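Local coordinates for ferrichrome-binding protein (PDB 3G9Q) that binds iron(3+)-hydroxamate complexes, hands them to the membrane-bound permease of an ABC importer and is required for uptake of ferrichrome and coprogen, at residues L74-T79 with P93-K98; K12-V17 with K113-E118; T147-Q152 with D209-G214; V143-I148 with G177-K182. All blocks are in the same frame, centred on the assembly; numbering follows the deposited sequence. Where two conformers were deposited one is given.

Contact 1: L74-T79 with P93-K98; sequences LIIVWT and PTVAVK
Val95 lays its CG2 methyl against Ile76 CB, 3.5 Å away, the side chains meeting at a slant on one face of a parallel strand pair; CG1 is anti to the carbonyl carbon (chi1 -64°), which leaves CG2 on the Ile76 side. From there Ile76 CD1 reaches on to Val97 CG2 (3.7 Å), crosswise to it. Leu74 comes in from the other end, CD1 to Val95 CG1 at 4.0 Å. On the opposite face Thr94 runs alongside Ile75, its OG1 3.5 Å from Ile75 CB and hydrogen-bonded to Ala92 O. At the far end Trp78 presents an edge, with CD1 3.0 Å from Val97 O, which lies in the indole plane. Trp78 CD1 also touches Val97 CG2 at 3.7 Å, and NE1 is bonded to Tyr24 OH. An alanine here would probably leave Val97 without the ring edge beside its O and CG2, and Tyr24 OH without the NE1 it pairs with.

Four backbone bonds fix this register: Ile75 N to Pro93 O, Val95 N to Ile75 O (2.8 Å), Val77 N to Val95 O (172° at the hydrogen) and Val97 N to Val77 O.

Strand 94-97 is an edge strand of the four-stranded parallel sheet, and strand 74-78 joins it to strand 17-19. Helix 85-91 makes the beta-alpha-beta crossover between the pair and packs on Val77 and Thr94; helix 106-115 lies against Val95 and Val97.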
loop_
_atom_site.group_PDB
_atom_site.type_symbol
_atom_site.label_atom_id
_atom_site.label_comp_id
_atom_site.label_asym_id
_atom_site.label_seq_id
_atom_site.Cartn_x
_atom_site.Cartn_y
_atom_site.Cartn_z
ATOM N N LEU A 74 4.601 14.919 19.871
ATOM C CA LEU A 74 4.843 13.512 19.574
ATOM C C LEU A 74 5.484 13.329 18.182
ATOM O O LEU A 74 5.040 13.931 17.194
ATOM C CB LEU A 74 3.541 12.700 19.651
ATOM C CG LEU A 74 3.668 11.219 19.285
ATOM C CD1 LEU A 74 4.294 10.454 20.437
ATOM C CD2 LEU A 74 2.294 10.664 18.968
ATOM N N ILE A 75 6.530 12.499 18.121
ATOM C CA ILE A 75 7.248 12.205 16.881
ATOM C C ILE A 75 7.219 10.725 16.557
ATOM O O ILE A 75 7.435 9.890 17.430
ATOM C CB ILE A 75 8.736 12.586 16.966
ATOM C CG1 ILE A 75 8.875 14.081 17.132
ATOM C CG2 ILE A 75 9.449 12.176 15.688
ATOM C CD1 ILE A 75 8.346 14.991 15.992
ATOM N N ILE A 76 6.948 10.385 15.310
ATOM C CA ILE A 76 6.979 8.980 14.977
ATOM C C ILE A 76 7.931 8.731 13.812
ATOM O O ILE A 76 7.853 9.393 12.782
ATOM C CB ILE A 76 5.559 8.414 14.694
ATOM C CG1 ILE A 76 5.694 6.997 14.168
ATOM C CG2 ILE A 76 4.790 9.289 13.722
ATOM C CD1 ILE A 76 6.072 6.773 12.674
ATOM N N VAL A 77 8.860 7.795 13.996
ATOM C CA VAL A 77 9.831 7.457 12.952
ATOM C C VAL A 77 10.129 5.971 12.926
ATOM O O VAL A 77 9.901 5.270 13.907
ATOM C CB VAL A 77 11.181 8.143 13.179
ATOM C CG1 VAL A 77 11.050 9.643 13.007
ATOM C CG2 VAL A 77 11.693 7.805 14.577
ATOM N N TRP A 78 10.658 5.490 11.811
ATOM C CA TRP A 78 11.009 4.087 11.741
ATOM C C TRP A 78 12.348 3.862 12.449
ATOM O O TRP A 78 13.044 4.820 12.801
ATOM C CB TRP A 78 11.107 3.617 10.288
ATOM C CG TRP A 78 9.794 3.196 9.695
ATOM C CD1 TRP A 78 8.874 2.344 10.247
ATOM C CD2 TRP A 78 9.267 3.584 8.421
ATOM N NE1 TRP A 78 7.811 2.178 9.393
ATOM C CE2 TRP A 78 8.023 2.925 8.265
ATOM C CE3 TRP A 78 9.724 4.419 7.395
ATOM C CZ2 TRP A 78 7.230 3.082 7.120
ATOM C CZ3 TRP A 78 8.933 4.574 6.254
ATOM C CH2 TRP A 78 7.702 3.906 6.128
ATOM N N THR A 79 12.697 2.596 12.684
ATOM C CA THR A 79 13.970 2.265 13.322
ATOM C C THR A 79 15.042 2.098 12.255
ATOM O O THR A 79 16.224 2.261 12.535
ATOM C CB THR A 79 13.906 0.947 14.146
ATOM O OG1 THR A 79 13.100 -0.020 13.459
ATOM C CG2 THR A 79 13.357 1.203 15.541
ATOM N N PRO A 93 8.182 13.586 22.887
ATOM C CA PRO A 93 8.067 12.131 23.083
ATOM C C PRO A 93 8.128 11.479 21.696
ATOM O O PRO A 93 7.268 11.727 20.848
ATOM C CB PRO A 93 6.690 11.978 23.731
ATOM C CG PRO A 93 6.565 13.210 24.528
ATOM C CD PRO A 93 7.115 14.292 23.624
ATOM N N THR A 94 9.150 10.664 21.469
ATOM C CA THR A 94 9.343 10.031 20.177
ATOM C C THR A 94 9.115 8.540 20.247
ATOM O O THR A 94 9.523 7.885 21.204
ATOM C CB THR A 94 10.767 10.308 19.660
ATOM O OG1 THR A 94 10.930 11.721 19.501
ATOM C CG2 THR A 94 11.024 9.606 18.324
ATOM N N VAL A 95 8.445 8.006 19.234
ATOM C CA VAL A 95 8.173 6.585 19.187
ATOM C C VAL A 95 8.832 5.946 17.991
ATOM O O VAL A 95 8.750 6.448 16.870
ATOM C CB VAL A 95 6.675 6.308 19.112
ATOM C CG1 VAL A 95 6.003 6.803 20.373
ATOM C CG2 VAL A 95 6.086 6.984 17.883
ATOM N N ALA A 96 9.505 4.836 18.247
ATOM C CA ALA A 96 10.157 4.099 17.185
ATOM C C ALA A 96 9.255 2.921 16.838
ATOM O O ALA A 96 8.697 2.251 17.714
ATOM C CB ALA A 96 11.525 3.619 17.638
ATOM N N VAL A 97 9.112 2.691 15.543
ATOM C CA VAL A 97 8.273 1.621 15.049
ATOM C C VAL A 97 9.031 0.727 14.082
ATOM O O VAL A 97 9.325 1.118 12.950
ATOM C CB VAL A 97 7.010 2.191 14.360
ATOM C CG1 VAL A 97 5.996 2.614 15.414
ATOM C CG2 VAL A 97 7.385 3.396 13.503
ATOM N N LYS A 98 9.361 -0.473 14.551
ATOM C CA LYS A 98 10.071 -1.445 13.737
ATOM C C LYS A 98 9.183 -1.731 12.529
ATOM O O LYS A 98 8.044 -2.173 12.679
ATOM C CB LYS A 98 10.315 -2.728 14.538
ATOM C CG LYS A 98 10.906 -2.493 15.929
ATOM C CD LYS A 98 11.430 -3.784 16.556
ATOM C CE LYS A 98 12.780 -4.191 15.968
ATOM N NZ LYS A 98 12.757 -4.361 14.483
#

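Contact 2: K12-V17 with K113-E118; sequences KHPKRV and KMTGTE
Lys12 and Thr115 bring their CA atoms to 4.5 Å where an irregular N-terminal segment passes the end of helix 106-115. One backbone bond ties the two: His13 N gives its hydrogen to Thr115 O at 2.7 Å, with 145° at the hydrogen and the donor tilted 33° from the carbonyl plane. Gly116 then leaves the helix with positive phi, and Thr117 stands at the N-cap position of helix 118-143, although its side chain makes no capping bond.

The imidazole of His13 folds over this turn. Thr115 O sits 3.7 Å above one face of the ring, nearer the ring's edge than its centre, and the same oxygen therefore meets both the N-H and the ring of His13. His13 CE1 comes 3.0 Å from Gly116 O and 3.9 Å from Thr117 CG2. The Lys12 chain, bent at chi2 (-68°), brings CD to 3.4 Å from Met114 O, while Pro14 CD touches Thr115 CG2, the two side chains perpendicular. Inside the turn Thr117 OG1 donates to Thr115 OG1 (2.9 Å), which is itself bonded to Phe111 O. An alanine in place of Thr117 would probably leave Thr115 OG1 without that donor and open a small gap beside His13 CE1.

Strand 17-19, which segment 12-17 leads into, belongs to the N-terminal lobe; helix 118-143 is the long helix that joins the two lobes, the hallmark of siderophore-binding proteins of the FhuD type.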
loop_
_atom_site.group_PDB
_atom_site.type_symbol
_atom_site.label_atom_id
_atom_site.label_comp_id
_atom_site.label_asym_id
_atom_site.label_seq_id
_atom_site.Cartn_x
_atom_site.Cartn_y
_atom_site.Cartn_z
ATOM N N LYS A 12 -1.417 10.926 25.295
ATOM C CA LYS A 12 -2.688 10.377 24.806
ATOM C C LYS A 12 -3.373 11.592 24.190
ATOM O O LYS A 12 -3.352 12.676 24.774
ATOM C CB LYS A 12 -3.543 9.825 25.965
ATOM C CG LYS A 12 -2.982 8.588 26.661
ATOM C CD LYS A 12 -3.011 7.369 25.743
ATOM C CE LYS A 12 -1.975 6.305 26.154
ATOM N NZ LYS A 12 -2.100 5.833 27.566
ATOM N N HIS A 13 -3.970 11.419 23.015
ATOM C CA HIS A 13 -4.629 12.526 22.308
ATOM C C HIS A 13 -3.666 13.674 22.007
ATOM O O HIS A 13 -3.917 14.818 22.389
ATOM C CB HIS A 13 -5.808 13.064 23.119
ATOM C CG HIS A 13 -6.986 12.144 23.139
ATOM N ND1 HIS A 13 -7.630 11.744 21.988
ATOM C CD2 HIS A 13 -7.626 11.535 24.163
ATOM C CE1 HIS A 13 -8.621 10.927 22.302
ATOM N NE2 HIS A 13 -8.639 10.785 23.615
ATOM N N PRO A 14 -2.549 13.381 21.320
ATOM C CA PRO A 14 -1.587 14.435 21.001
ATOM C C PRO A 14 -2.179 15.488 20.065
ATOM O O PRO A 14 -2.942 15.165 19.147
ATOM C CB PRO A 14 -0.428 13.660 20.381
ATOM C CG PRO A 14 -1.091 12.458 19.786
ATOM C CD PRO A 14 -2.069 12.072 20.843
ATOM N N LYS A 15 -1.828 16.748 20.314
ATOM C CA LYS A 15 -2.321 17.866 19.518
ATOM C C LYS A 15 -1.479 18.165 18.281
ATOM O O LYS A 15 -2.000 18.666 17.286
ATOM C CB LYS A 15 -2.436 19.124 20.399
ATOM C CG LYS A 15 -3.540 19.041 21.467
ATOM C CD LYS A 15 -3.426 20.133 22.556
ATOM C CE LYS A 15 -3.745 21.542 22.052
ATOM N NZ LYS A 15 -3.594 22.557 23.141
ATOM N N ARG A 16 -0.185 17.861 18.330
ATOM C CA ARG A 16 0.678 18.110 17.175
ATOM C C ARG A 16 1.653 16.962 16.954
ATOM O O ARG A 16 2.625 16.815 17.693
ATOM C CB ARG A 16 1.462 19.416 17.350
ATOM C CG ARG A 16 0.614 20.680 17.520
ATOM C CD ARG A 16 1.520 21.882 17.681
ATOM N NE ARG A 16 2.280 22.155 16.460
ATOM C CZ ARG A 16 1.785 22.805 15.409
ATOM N NH1 ARG A 16 2.527 23.012 14.332
ATOM N NH2 ARG A 16 0.545 23.256 15.440
ATOM N N VAL A 17 1.393 16.161 15.923
ATOM C CA VAL A 17 2.234 15.013 15.598
ATOM C C VAL A 17 3.006 15.176 14.288
ATOM O O VAL A 17 2.446 15.551 13.260
ATOM C CB VAL A 17 1.395 13.709 15.481
ATOM C CG1 VAL A 17 2.301 12.542 15.136
ATOM C CG2 VAL A 17 0.657 13.433 16.778
ATOM N N LYS A 113 -4.522 2.613 20.295
ATOM C CA LYS A 113 -4.338 2.410 21.726
ATOM C C LYS A 113 -3.345 3.425 22.267
ATOM O O LYS A 113 -3.533 3.986 23.347
ATOM C CB LYS A 113 -3.831 0.985 21.978
ATOM C CG LYS A 113 -3.799 0.534 23.428
ATOM C CD LYS A 113 -2.522 0.970 24.128
ATOM C CE LYS A 113 -2.445 0.379 25.532
ATOM N NZ LYS A 113 -3.570 0.828 26.419
HETATM N N MSE A 114 -2.286 3.652 21.503
HETATM C CA MSE A 114 -1.245 4.602 21.867
HETATM C C MSE A 114 -1.760 6.034 21.981
HETATM O O MSE A 114 -1.284 6.804 22.814
HETATM C CB MSE A 114 -0.124 4.561 20.824
HETATM C CG MSE A 114 0.945 5.641 20.984
HETATM SE SE MSE A 114 2.145 5.719 19.447
HETATM C CE MSE A 114 2.980 3.959 19.629
ATOM N N THR A 115 -2.737 6.391 21.156
ATOM C CA THR A 115 -3.255 7.753 21.164
ATOM C C THR A 115 -4.588 7.952 21.864
ATOM O O THR A 115 -5.035 9.089 22.030
ATOM C CB THR A 115 -3.360 8.296 19.716
ATOM O OG1 THR A 115 -4.175 7.418 18.922
ATOM C CG2 THR A 115 -1.955 8.402 19.093
ATOM N N GLY A 116 -5.209 6.846 22.272
ATOM C CA GLY A 116 -6.495 6.901 22.950
ATOM C C GLY A 116 -7.643 7.163 21.988
ATOM O O GLY A 116 -8.536 7.962 22.270
ATOM N N THR A 117 -7.623 6.490 20.841
ATOM C CA THR A 117 -8.668 6.653 19.831
ATOM C C THR A 117 -9.156 5.292 19.307
ATOM O O THR A 117 -9.461 5.135 18.120
ATOM C CB THR A 117 -8.157 7.511 18.635
ATOM O OG1 THR A 117 -6.912 6.985 18.151
ATOM C CG2 THR A 117 -7.960 8.952 19.061
ATOM N N GLU A 118 -9.239 4.314 20.206
ATOM C CA GLU A 118 -9.671 2.968 19.842
ATOM C C GLU A 118 -11.061 2.939 19.175
ATOM O O GLU A 118 -11.384 1.993 18.460
ATOM C CB GLU A 118 -9.660 2.054 21.078
ATOM C CG GLU A 118 -8.314 1.942 21.817
ATOM C CD GLU A 118 -8.044 3.093 22.804
ATOM O OE1 GLU A 118 -7.083 2.987 23.600
ATOM O OE2 GLU A 118 -8.781 4.106 22.791
#

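Contact 3: T147-Q152 with D209-G214; sequences TISIMQ and DYIFAG
The first torsions of Thr147 and Asp209 set up their meeting: OG1 of Thr147 stands between its own backbone N and carbonyl carbon (chi1 64°), and CG of Asp209 lies anti to its carbonyl carbon (chi1 -62°). The side chains cross at about a right angle. Thr147 OG1 donates to Asp209 OD2 at 2.7 Å from above the carboxylate plane, 41° out of it, while Thr147 N reaches the same OD2 at 3.0 Å on its anti side and from the opposite face. In return Asp209 N donates to Thr147 OG1 (3.0 Å), and the hydroxyl is thus used as both donor and acceptor.

Beyond this knot the chains run as parallel strands. Tyr210 N bonds Thr147 O, Ser149 N bonds Tyr210 O at 2.8 Å, and Phe212 N bonds Ser149 O at 3.2 Å; the last two rungs, Met151 N to Phe212 O and Gly214 N to Met151 O, are weak. On the face bearing Ile148, Ile150, Tyr210 and Phe212, Ile148 CG1 meets the edge of the Phe212 ring at CD1, 4.2 Å away. On the other face the selenomethionine Met151 touches Ile211 CG2 with its CG at 4.0 Å.

Helix 169-175 packs on Ile148 and Ile150, and His241 stacks on the Tyr210 ring. Strands 148-154 and 210-215 are neighbours in the mixed five-stranded sheet of the C-terminal lobe, the buried centre of an alpha-beta lobe as in other members of this binding-protein family.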
loop_
_atom_site.group_PDB
_atom_site.type_symbol
_atom_site.label_atom_id
_atom_site.label_comp_id
_atom_site.label_asym_id
_atom_site.label_seq_id
_atom_site.Cartn_x
_atom_site.Cartn_y
_atom_site.Cartn_z
ATOM N N THR A 147 -8.042 -16.281 -12.722
ATOM C CA THR A 147 -6.800 -15.954 -12.049
ATOM C C THR A 147 -6.379 -14.521 -12.285
ATOM O O THR A 147 -6.762 -13.889 -13.278
ATOM C CB THR A 147 -5.679 -16.825 -12.563
ATOM O OG1 THR A 147 -5.459 -16.541 -13.955
ATOM C CG2 THR A 147 -6.040 -18.296 -12.394
ATOM N N ILE A 148 -5.561 -14.008 -11.384
ATOM C CA ILE A 148 -5.106 -12.646 -11.530
ATOM C C ILE A 148 -3.644 -12.522 -11.145
ATOM O O ILE A 148 -3.200 -13.129 -10.175
ATOM C CB ILE A 148 -5.978 -11.702 -10.690
ATOM C CG1 ILE A 148 -5.207 -10.425 -10.383
ATOM C CG2 ILE A 148 -6.457 -12.398 -9.432
ATOM C CD1 ILE A 148 -4.189 -10.421 -9.203
ATOM N N SER A 149 -2.895 -11.744 -11.923
ATOM C CA SER A 149 -1.470 -11.546 -11.678
ATOM C C SER A 149 -1.166 -10.141 -11.225
ATOM O O SER A 149 -1.935 -9.215 -11.467
ATOM C CB SER A 149 -0.653 -11.783 -12.954
ATOM O OG SER A 149 -0.933 -13.021 -13.557
ATOM N N ILE A 150 -0.029 -9.983 -10.568
ATOM C CA ILE A 150 0.407 -8.660 -10.162
ATOM C C ILE A 150 1.885 -8.561 -10.494
ATOM O O ILE A 150 2.697 -9.337 -9.978
ATOM C CB ILE A 150 0.236 -8.398 -8.671
ATOM C CG1 ILE A 150 -1.239 -8.573 -8.280
ATOM C CG2 ILE A 150 0.740 -6.980 -8.362
ATOM C CD1 ILE A 150 -1.501 -8.629 -6.778
HETATM N N MSE A 151 2.241 -7.625 -11.366
HETATM C CA MSE A 151 3.639 -7.480 -11.723
HETATM C C MSE A 151 4.089 -6.085 -12.098
HETATM O O MSE A 151 3.336 -5.295 -12.668
HETATM C CB MSE A 151 4.016 -8.484 -12.829
HETATM C CG MSE A 151 3.000 -8.673 -13.961
HETATM SE SE MSE A 151 3.346 -10.232 -15.174
HETATM C CE MSE A 151 2.563 -11.700 -14.113
ATOM N N GLN A 152 5.330 -5.779 -11.734
ATOM C CA GLN A 152 5.909 -4.479 -12.041
ATOM C C GLN A 152 7.208 -4.649 -12.782
ATOM O O GLN A 152 7.943 -5.616 -12.579
ATOM C CB GLN A 152 6.147 -3.664 -10.774
ATOM C CG GLN A 152 4.880 -3.334 -10.017
ATOM C CD GLN A 152 5.158 -2.483 -8.809
ATOM O OE1 GLN A 152 5.906 -2.880 -7.912
ATOM N NE2 GLN A 152 4.564 -1.301 -8.779
ATOM N N ASP A 209 -5.371 -14.486 -16.203
ATOM C CA ASP A 209 -6.515 -13.991 -16.979
ATOM C C ASP A 209 -6.613 -12.474 -16.884
ATOM O O ASP A 209 -6.934 -11.802 -17.865
ATOM C CB ASP A 209 -7.796 -14.640 -16.442
ATOM C CG ASP A 209 -7.790 -16.161 -16.599
ATOM O OD1 ASP A 209 -7.985 -16.635 -17.736
ATOM O OD2 ASP A 209 -7.576 -16.882 -15.603
ATOM N N TYR A 210 -6.350 -11.948 -15.690
ATOM C CA TYR A 210 -6.362 -10.505 -15.461
ATOM C C TYR A 210 -5.016 -10.089 -14.889
ATOM O O TYR A 210 -4.430 -10.807 -14.081
ATOM C CB TYR A 210 -7.476 -10.093 -14.496
ATOM C CG TYR A 210 -8.861 -10.380 -15.011
ATOM C CD1 TYR A 210 -9.399 -11.670 -14.932
ATOM C CD2 TYR A 210 -9.631 -9.369 -15.595
ATOM C CE1 TYR A 210 -10.668 -11.953 -15.417
ATOM C CE2 TYR A 210 -10.907 -9.640 -16.085
ATOM C CZ TYR A 210 -11.420 -10.935 -15.993
ATOM O OH TYR A 210 -12.687 -11.222 -16.476
ATOM N N ILE A 211 -4.532 -8.927 -15.308
ATOM C CA ILE A 211 -3.245 -8.448 -14.839
ATOM C C ILE A 211 -3.208 -6.986 -14.443
ATOM O O ILE A 211 -3.765 -6.129 -15.118
ATOM C CB ILE A 211 -2.165 -8.649 -15.902
ATOM C CG1 ILE A 211 -2.224 -10.080 -16.448
ATOM C CG2 ILE A 211 -0.801 -8.351 -15.286
ATOM C CD1 ILE A 211 -2.053 -11.250 -15.531
ATOM N N PHE A 212 -2.550 -6.707 -13.330
ATOM C CA PHE A 212 -2.390 -5.339 -12.864
ATOM C C PHE A 212 -0.907 -5.046 -13.041
ATOM O O PHE A 212 -0.108 -5.379 -12.175
ATOM C CB PHE A 212 -2.759 -5.228 -11.382
ATOM C CG PHE A 212 -4.225 -5.124 -11.127
ATOM C CD1 PHE A 212 -4.966 -6.235 -10.769
ATOM C CD2 PHE A 212 -4.876 -3.908 -11.275
ATOM C CE1 PHE A 212 -6.334 -6.134 -10.570
ATOM C CE2 PHE A 212 -6.238 -3.806 -11.076
ATOM C CZ PHE A 212 -6.970 -4.919 -10.723
ATOM N N ALA A 213 -0.524 -4.443 -14.153
ATOM C CA ALA A 213 0.890 -4.180 -14.353
ATOM C C ALA A 213 1.240 -2.709 -14.371
ATOM O O ALA A 213 0.398 -1.850 -14.654
ATOM C CB ALA A 213 1.373 -4.837 -15.630
ATOM N N GLY A 214 2.500 -2.424 -14.067
ATOM C CA GLY A 214 2.957 -1.053 -14.068
ATOM C C GLY A 214 4.424 -0.980 -13.724
ATOM O O GLY A 214 5.035 -1.997 -13.384
#

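Contact 4: V143-I148 with G177-K182; sequences VGDKTI and GLQATK
Ile148 N donates to Gln179 O at 2.8 Å, with 143° at the hydrogen, the one hydrogen bond between the two segments. Thr147 CA adds a CA-H...O contact to the same oxygen at 3.2 Å, so Gln179 O is approached by two neighbouring residues.

The apolar contacts gather round Leu178. Its CB lies 3.7 Å from Ile148 CG2, the side chains set at an angle to each other, while Leu178 CD2 comes crosswise to Val143 CG2 at 4.0 Å. Ile172 of helix 169-175 packs on both Leu178 and Ile148.

Between Val143 and Ile148 the chain leaves the long interlobe helix 118-143 through a type II' beta turn, Val143 to Lys146, closed by Lys146 N to Val143 O at 3.0 Å. Gly144 holds its second position with positive phi, and the turn delivers the chain to the central sheet of the C-terminal lobe.

Of the polar side chains, Gln179 lies by the turn. It is bent at chi2 (75°), swinging CD back toward Asp145; OE1 ends 3.4 Å from Asp145 CB. The Asp145 and Gln179 side chains run alongside each other, carboxylate and amide planes 40° apart, and the nearest oxygens, Asp145 OD2 and Gln179 OE1, are two acceptors without a bond. Thr181 brings its methyl CG2 to 3.9 Å from Thr147 OG1, whose hydrogen bond goes to Asp209 OD2; from the N-cap position of helix 182-189, the Thr181 hydroxyl is bonded to Thr184 OG1 and Phe206 O.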
loop_
_atom_site.group_PDB
_atom_site.type_symbol
_atom_site.label_atom_id
_atom_site.label_comp_id
_atom_site.label_asym_id
_atom_site.label_seq_id
_atom_site.Cartn_x
_atom_site.Cartn_y
_atom_site.Cartn_z
ATOM N N VAL A 143 -15.781 -12.310 -12.111
ATOM C CA VAL A 143 -14.608 -13.062 -12.592
ATOM C C VAL A 143 -14.557 -14.542 -12.250
ATOM O O VAL A 143 -13.742 -15.277 -12.803
ATOM C CB VAL A 143 -13.292 -12.471 -12.072
ATOM C CG1 VAL A 143 -13.260 -10.968 -12.301
ATOM C CG2 VAL A 143 -13.115 -12.824 -10.609
ATOM N N GLY A 144 -15.412 -14.980 -11.336
ATOM C CA GLY A 144 -15.413 -16.381 -10.956
ATOM C C GLY A 144 -14.100 -16.830 -10.333
ATOM O O GLY A 144 -13.591 -16.208 -9.394
ATOM N N ASP A 145 -13.550 -17.929 -10.836
ATOM C CA ASP A 145 -12.288 -18.426 -10.312
ATOM C C ASP A 145 -11.166 -18.015 -11.252
ATOM O O ASP A 145 -10.081 -18.602 -11.240
ATOM C CB ASP A 145 -12.293 -19.950 -10.191
ATOM C CG ASP A 145 -13.478 -20.474 -9.424
ATOM O OD1 ASP A 145 -14.488 -20.819 -10.079
ATOM O OD2 ASP A 145 -13.397 -20.534 -8.175
ATOM N N LYS A 146 -11.442 -17.029 -12.097
ATOM C CA LYS A 146 -10.427 -16.549 -13.008
ATOM C C LYS A 146 -9.231 -16.120 -12.157
ATOM O O LYS A 146 -9.385 -15.678 -11.012
ATOM C CB LYS A 146 -10.957 -15.380 -13.830
ATOM C CG LYS A 146 -11.025 -15.643 -15.331
ATOM C CD LYS A 146 -11.931 -16.799 -15.687
ATOM C CE LYS A 146 -12.232 -16.797 -17.177
ATOM N NZ LYS A 146 -13.042 -15.607 -17.546
ATOM N N THR A 147 -8.042 -16.281 -12.722
ATOM C CA THR A 147 -6.800 -15.954 -12.049
ATOM C C THR A 147 -6.379 -14.521 -12.285
ATOM O O THR A 147 -6.762 -13.889 -13.278
ATOM C CB THR A 147 -5.679 -16.825 -12.563
ATOM O OG1 THR A 147 -5.459 -16.541 -13.955
ATOM C CG2 THR A 147 -6.040 -18.296 -12.394
ATOM N N ILE A 148 -5.561 -14.008 -11.384
ATOM C CA ILE A 148 -5.106 -12.646 -11.530
ATOM C C ILE A 148 -3.644 -12.522 -11.145
ATOM O O ILE A 148 -3.200 -13.129 -10.175
ATOM C CB ILE A 148 -5.978 -11.702 -10.690
ATOM C CG1 ILE A 148 -5.207 -10.425 -10.383
ATOM C CG2 ILE A 148 -6.457 -12.398 -9.432
ATOM C CD1 ILE A 148 -4.189 -10.421 -9.203
ATOM N N GLY A 177 -9.912 -13.102 -1.901
ATOM C CA GLY A 177 -9.829 -14.528 -2.173
ATOM C C GLY A 177 -9.775 -14.895 -3.647
ATOM O O GLY A 177 -10.273 -15.950 -4.049
ATOM N N LEU A 178 -9.167 -14.029 -4.453
ATOM C CA LEU A 178 -9.051 -14.269 -5.880
ATOM C C LEU A 178 -7.911 -15.263 -6.145
ATOM O O LEU A 178 -6.955 -15.313 -5.381
ATOM C CB LEU A 178 -8.835 -12.930 -6.593
ATOM C CG LEU A 178 -10.027 -11.990 -6.371
ATOM C CD1 LEU A 178 -9.719 -10.566 -6.886
ATOM C CD2 LEU A 178 -11.239 -12.567 -7.055
ATOM N N GLN A 179 -8.014 -16.071 -7.198
ATOM C CA GLN A 179 -6.964 -17.053 -7.469
ATOM C C GLN A 179 -5.795 -16.558 -8.314
ATOM O O GLN A 179 -5.896 -15.556 -9.034
ATOM C CB GLN A 179 -7.531 -18.318 -8.135
ATOM C CG GLN A 179 -8.217 -19.297 -7.199
ATOM C CD GLN A 179 -9.598 -18.823 -6.765
ATOM O OE1 GLN A 179 -10.526 -18.715 -7.589
ATOM N NE2 GLN A 179 -9.744 -18.532 -5.467
ATOM N N ALA A 180 -4.687 -17.291 -8.214
ATOM C CA ALA A 180 -3.454 -17.012 -8.955
ATOM C C ALA A 180 -3.061 -18.276 -9.724
ATOM O O ALA A 180 -3.511 -19.372 -9.381
ATOM C CB ALA A 180 -2.348 -16.620 -7.985
ATOM N N THR A 181 -2.248 -18.138 -10.768
ATOM C CA THR A 181 -1.815 -19.328 -11.521
ATOM C C THR A 181 -0.933 -20.232 -10.636
ATOM O O THR A 181 -0.227 -19.749 -9.752
ATOM C CB THR A 181 -1.041 -18.945 -12.834
ATOM O OG1 THR A 181 0.250 -18.410 -12.514
ATOM C CG2 THR A 181 -1.835 -17.912 -13.637
ATOM N N LYS A 182 -1.001 -21.541 -10.871
ATOM C CA LYS A 182 -0.240 -22.532 -10.091
ATOM C C LYS A 182 1.217 -22.103 -9.849
ATOM O O LYS A 182 1.724 -22.171 -8.730
ATOM C CB LYS A 182 -0.247 -23.936 -10.797
ATOM C CG LYS A 182 -1.599 -24.318 -11.070
#

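The four contacts fall into two pairs, one in each lobe, with the centres of contacts 1 and 3 about 35 Å apart. Both join parallel neighbours in a sheet, but contact 3 is buried between flanking strands and adds a Thr-Asp pair at the strand starts, whereas contact 1 lies at a sheet edge, partly exposed, and adds aliphatic packing to its ladder. Contacts 2 and 4, near the surface at the two ends of helix 118-143, each mix one backbone hydrogen bond with polar and aliphatic side chains. Each touches its sheet: Pro14 packs on Leu74, and Lys146 on Tyr210 and the preceding Asp209. Contacts 3 and 4 also share Thr147 and Ile148.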